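Long-range contact in galactokinase (Bifidobacterium longum subsp. infantis ATCC 15697 = JCM 1222 = DSM 20088, PDB 6TER), which probably catalyses the ATP-dependent phosphorylation of galactose, using magnesium: residues Ile44-Asp49 against Gly188-Asn193. Numbering follows the deposited sequence.
With GLA (alpha-D-galactopyranose), chain B.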
ATOM      1  N   ILE A  44       4.239   9.940  -1.865  1.00 14.11           N
ATOM      2  CA  ILE A  44       5.029  10.616  -0.820  1.00 13.66           C
ATOM      3  C   ILE A  44       4.123  10.608   0.415  1.00 12.68           C
ATOM      4  O   ILE A  44       2.912  10.413   0.243  1.00 14.37           O
ATOM      5  CB  ILE A  44       5.410  12.020  -1.360  1.00 14.14           C
ATOM      6  CG1 ILE A  44       6.530  12.653  -0.533  1.00 13.11           C
ATOM      7  CG2 ILE A  44       4.183  12.925  -1.517  1.00 16.68           C
ATOM      8  CD1 ILE A  44       7.022  13.969  -1.086  1.00 15.24           C
ATOM      9  N   GLY A  45       4.704  10.744   1.609  1.00 14.08           N
ATOM     10  CA  GLY A  45       3.994  10.757   2.901  1.00 15.36           C
ATOM     11  C   GLY A  45       4.126   9.389   3.516  1.00 16.27           C
ATOM     12  O   GLY A  45       3.087   8.750   3.736  1.00 16.36           O
ATOM     13  N   GLU A  46       5.364   8.959   3.719  1.00 17.23           N
ATOM     14  CA  GLU A  46       5.695   7.578   4.151  1.00 16.42           C
ATOM     15  C   GLU A  46       5.885   7.553   5.670  1.00 16.76           C
ATOM     16  O   GLU A  46       6.560   8.470   6.188  1.00 16.36           O
ATOM     17  CB  GLU A  46       6.969   7.093   3.496  1.00 13.57           C
ATOM     18  CG  GLU A  46       6.882   5.604   3.103  1.00 14.92           C
ATOM     19  CD  GLU A  46       5.903   5.281   1.969  1.00 14.28           C
ATOM     20  OE1 GLU A  46       4.802   4.774   2.214  1.00 16.10           O
ATOM     21  OE2 GLU A  46       6.276   5.514   0.804  1.00 19.42           O
ATOM     22  N   HIS A  47       5.355   6.519   6.348  1.00 16.00           N
ATOM     23  CA  HIS A  47       5.435   6.379   7.835  1.00 16.57           C
ATOM     24  C   HIS A  47       4.689   7.526   8.524  1.00 15.75           C
ATOM     25  O   HIS A  47       4.999   7.864   9.729  1.00 17.71           O
ATOM     26  CB  HIS A  47       6.891   6.141   8.279  1.00 17.69           C
ATOM     27  CG  HIS A  47       7.324   4.749   7.949  1.00 23.51           C
ATOM     28  ND1 HIS A  47       6.998   3.667   8.776  1.00 22.67           N
ATOM     29  CD2 HIS A  47       7.918   4.215   6.842  1.00 19.02           C
ATOM     30  CE1 HIS A  47       7.456   2.548   8.220  1.00 22.62           C
ATOM     31  NE2 HIS A  47       8.019   2.851   7.043  1.00 18.15           N
ATOM     32  N   THR A  48       3.688   8.058   7.815  1.00 15.83           N
ATOM     33  CA  THR A  48       2.747   9.133   8.249  1.00 17.54           C
ATOM     34  C   THR A  48       1.351   8.569   8.632  1.00 15.66           C
ATOM     35  O   THR A  48       0.675   9.177   9.520  1.00 15.33           O
ATOM     36  CB  THR A  48       2.665  10.266   7.192  1.00 19.34           C
ATOM     37  OG1 THR A  48       2.163   9.741   5.960  1.00 20.07           O
ATOM     38  CG2 THR A  48       3.986  10.964   6.873  1.00 22.12           C
ATOM     39  N   ASP A  49       0.867   7.513   7.984  1.00 15.64           N
ATOM     40  CA  ASP A  49      -0.550   7.029   8.090  1.00 19.08           C
ATOM     41  C   ASP A  49      -0.912   6.683   9.551  1.00 19.13           C
ATOM     42  O   ASP A  49      -1.982   7.207  10.020  1.00 23.17           O
ATOM     43  CB  ASP A  49      -0.825   5.931   7.055  1.00 21.31           C
ATOM     44  CG  ASP A  49      -0.170   4.581   7.313  1.00 18.69           C
ATOM     45  OD1 ASP A  49       0.871   4.477   8.060  1.00 19.87           O
ATOM     46  OD2 ASP A  49      -0.732   3.654   6.823  1.00 21.10           O
ATOM     47  N   GLY A 188      -1.072   0.374   8.880  1.00 22.71           N
ATOM     48  CA  GLY A 188      -1.485   1.737   9.322  1.00 29.07           C
ATOM     49  C   GLY A 188      -2.661   2.404   8.584  1.00 28.95           C
ATOM     50  O   GLY A 188      -3.088   3.510   9.080  1.00 40.07           O
ATOM     51  N   GLY A 189      -3.136   1.859   7.460  1.00 21.03           N
ATOM     52  CA  GLY A 189      -4.398   2.250   6.789  1.00 16.62           C
ATOM     53  C   GLY A 189      -4.245   2.789   5.363  1.00 18.67           C
ATOM     54  O   GLY A 189      -5.265   2.772   4.620  1.00 18.15           O
ATOM     55  N   LEU A 190      -3.051   3.277   5.008  1.00 21.65           N
ATOM     56  CA  LEU A 190      -2.657   3.798   3.665  1.00 21.01           C
ATOM     57  C   LEU A 190      -3.116   2.839   2.555  1.00 18.02           C
ATOM     58  O   LEU A 190      -3.866   3.295   1.664  1.00 15.81           O
ATOM     59  CB  LEU A 190      -1.130   3.978   3.668  1.00 22.74           C
ATOM     60  CG  LEU A 190      -0.466   4.745   2.522  1.00 27.95           C
ATOM     61  CD1 LEU A 190       1.016   4.781   2.775  1.00 31.30           C
ATOM     62  CD2 LEU A 190      -0.722   4.139   1.176  1.00 31.04           C
ATOM     63  N   ASP A 191      -2.738   1.558   2.642  1.00 17.87           N
ATOM     64  CA  ASP A 191      -2.757   0.611   1.483  1.00 19.17           C
ATOM     65  C   ASP A 191      -4.206   0.323   1.053  1.00 16.21           C
ATOM     66  O   ASP A 191      -4.558   0.325  -0.183  1.00 14.88           O
ATOM     67  CB  ASP A 191      -2.020  -0.697   1.810  1.00 20.61           C
ATOM     68  CG  ASP A 191      -0.600  -0.490   2.281  1.00 20.71           C
ATOM     69  OD1 ASP A 191      -0.022   0.613   1.948  1.00 17.64           O
ATOM     70  OD2 ASP A 191      -0.067  -1.422   2.969  1.00 26.02           O
ATOM     71  N   GLN A 192      -5.047   0.084   2.044  1.00 18.69           N
ATOM     72  CA  GLN A 192      -6.462  -0.306   1.859  1.00 19.53           C
ATOM     73  C   GLN A 192      -7.324   0.898   1.464  1.00 20.78           C
ATOM     74  O   GLN A 192      -8.200   0.712   0.620  1.00 19.47           O
ATOM     75  CB  GLN A 192      -6.972  -0.935   3.150  1.00 18.88           C
ATOM     76  CG  GLN A 192      -6.144  -2.115   3.637  1.00 16.89           C
ATOM     77  CD  GLN A 192      -4.971  -1.737   4.526  1.00 22.41           C
ATOM     78  OE1 GLN A 192      -4.574  -0.577   4.629  1.00 23.47           O
ATOM     79  NE2 GLN A 192      -4.400  -2.728   5.200  1.00 29.31           N
ATOM     80  N   ASN A 193      -7.083   2.101   2.008  1.00 21.48           N
ATOM     81  CA  ASN A 193      -7.716   3.338   1.471  1.00 20.09           C
ATOM     82  C   ASN A 193      -7.359   3.514  -0.014  1.00 17.17           C
ATOM     83  O   ASN A 193      -8.278   3.781  -0.854  1.00 14.77           O
ATOM     84  CB  ASN A 193      -7.376   4.542   2.342  1.00 19.00           C
ATOM     85  CG  ASN A 193      -8.223   4.607   3.600  1.00 19.62           C
ATOM     86  OD1 ASN A 193      -9.353   5.095   3.579  1.00 17.41           O
ATOM     87  ND2 ASN A 193      -7.669   4.122   4.697  1.00 19.49           N
TER
HETATM   88  C1  GLA B 927       3.275  -0.222   5.042  0.90 20.82           C
HETATM   89  C2  GLA B 927       1.981  -0.141   5.827  0.90 22.92           C
HETATM   90  C3  GLA B 927       1.259   1.164   5.487  0.90 19.09           C
HETATM   91  C4  GLA B 927       2.174   2.407   5.795  0.90 16.14           C
HETATM   92  C5  GLA B 927       3.531   2.257   5.170  0.90 16.02           C
HETATM   93  C6  GLA B 927       4.487   3.412   5.604  0.90 18.48           C
HETATM   94  O1  GLA B 927       3.017  -0.349   3.619  0.90 20.55           O
HETATM   95  O2  GLA B 927       1.118  -1.316   5.686  0.90 19.27           O
HETATM   96  O3  GLA B 927       0.070   1.286   6.284  0.90 21.05           O
HETATM   97  O4  GLA B 927       2.409   2.619   7.206  0.90 16.92           O
HETATM   98  O5  GLA B 927       4.083   0.941   5.389  0.90 19.08           O
HETATM   99  O6  GLA B 927       4.120   4.642   4.896  0.90 18.28           O
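The galactose-binding site of this GHMP kinase is lined here by two segments, where Asp49 of the loop between strands 33-42 and 54-70 reaches the N-terminus of helix 190-197. Leu190 N points at Asp49 OD2 from 3.0 Å in a nearly straight hydrogen bond (166°), although the place of OD2 is less sure because it sits too close to Gly188 in the model. With CG between the backbone N and the carbonyl carbon (chi1 72°), the carboxylate spreads over two neighbouring sugar hydroxyls: OD1 lies 2.6 Å from O4 of alpha-D-galactose, and OD2 lies equally near its O3. An alanine here is likely to leave both hydroxyls without their carboxylate partner and the Leu190 amide without its acceptor. Gly188 suits its position because a side chain would run into Asp49; its own N also donates to sugar O3. At the N-cap stands Gly189, at whose backbone angles (phi 119°) a CB would be jammed against Gly188 O; its carbonyl O accepts from Asn193 ND2 at 2.8 Å, the amide nitrogen standing above the carbonyl plane. Helix 190-197 belongs to the GHMP kinase N-terminal domain region, and its first turn presents Asp191, paired with Arg40 through OD1, with OD2 3.0 Å from sugar O2. The loop takes the opposite end of the sugar: His47 N donates to O6 over 2.7 Å, almost straight, while the imidazole lays one face against C6. Leu190 CD1 lies 3.8 Å from Glu46 OE1, an apolar neighbour for a carboxylate whose OE2 is salt-bridged to Arg363 and whose OE1, held by Asn42 ND2, approaches sugar O6.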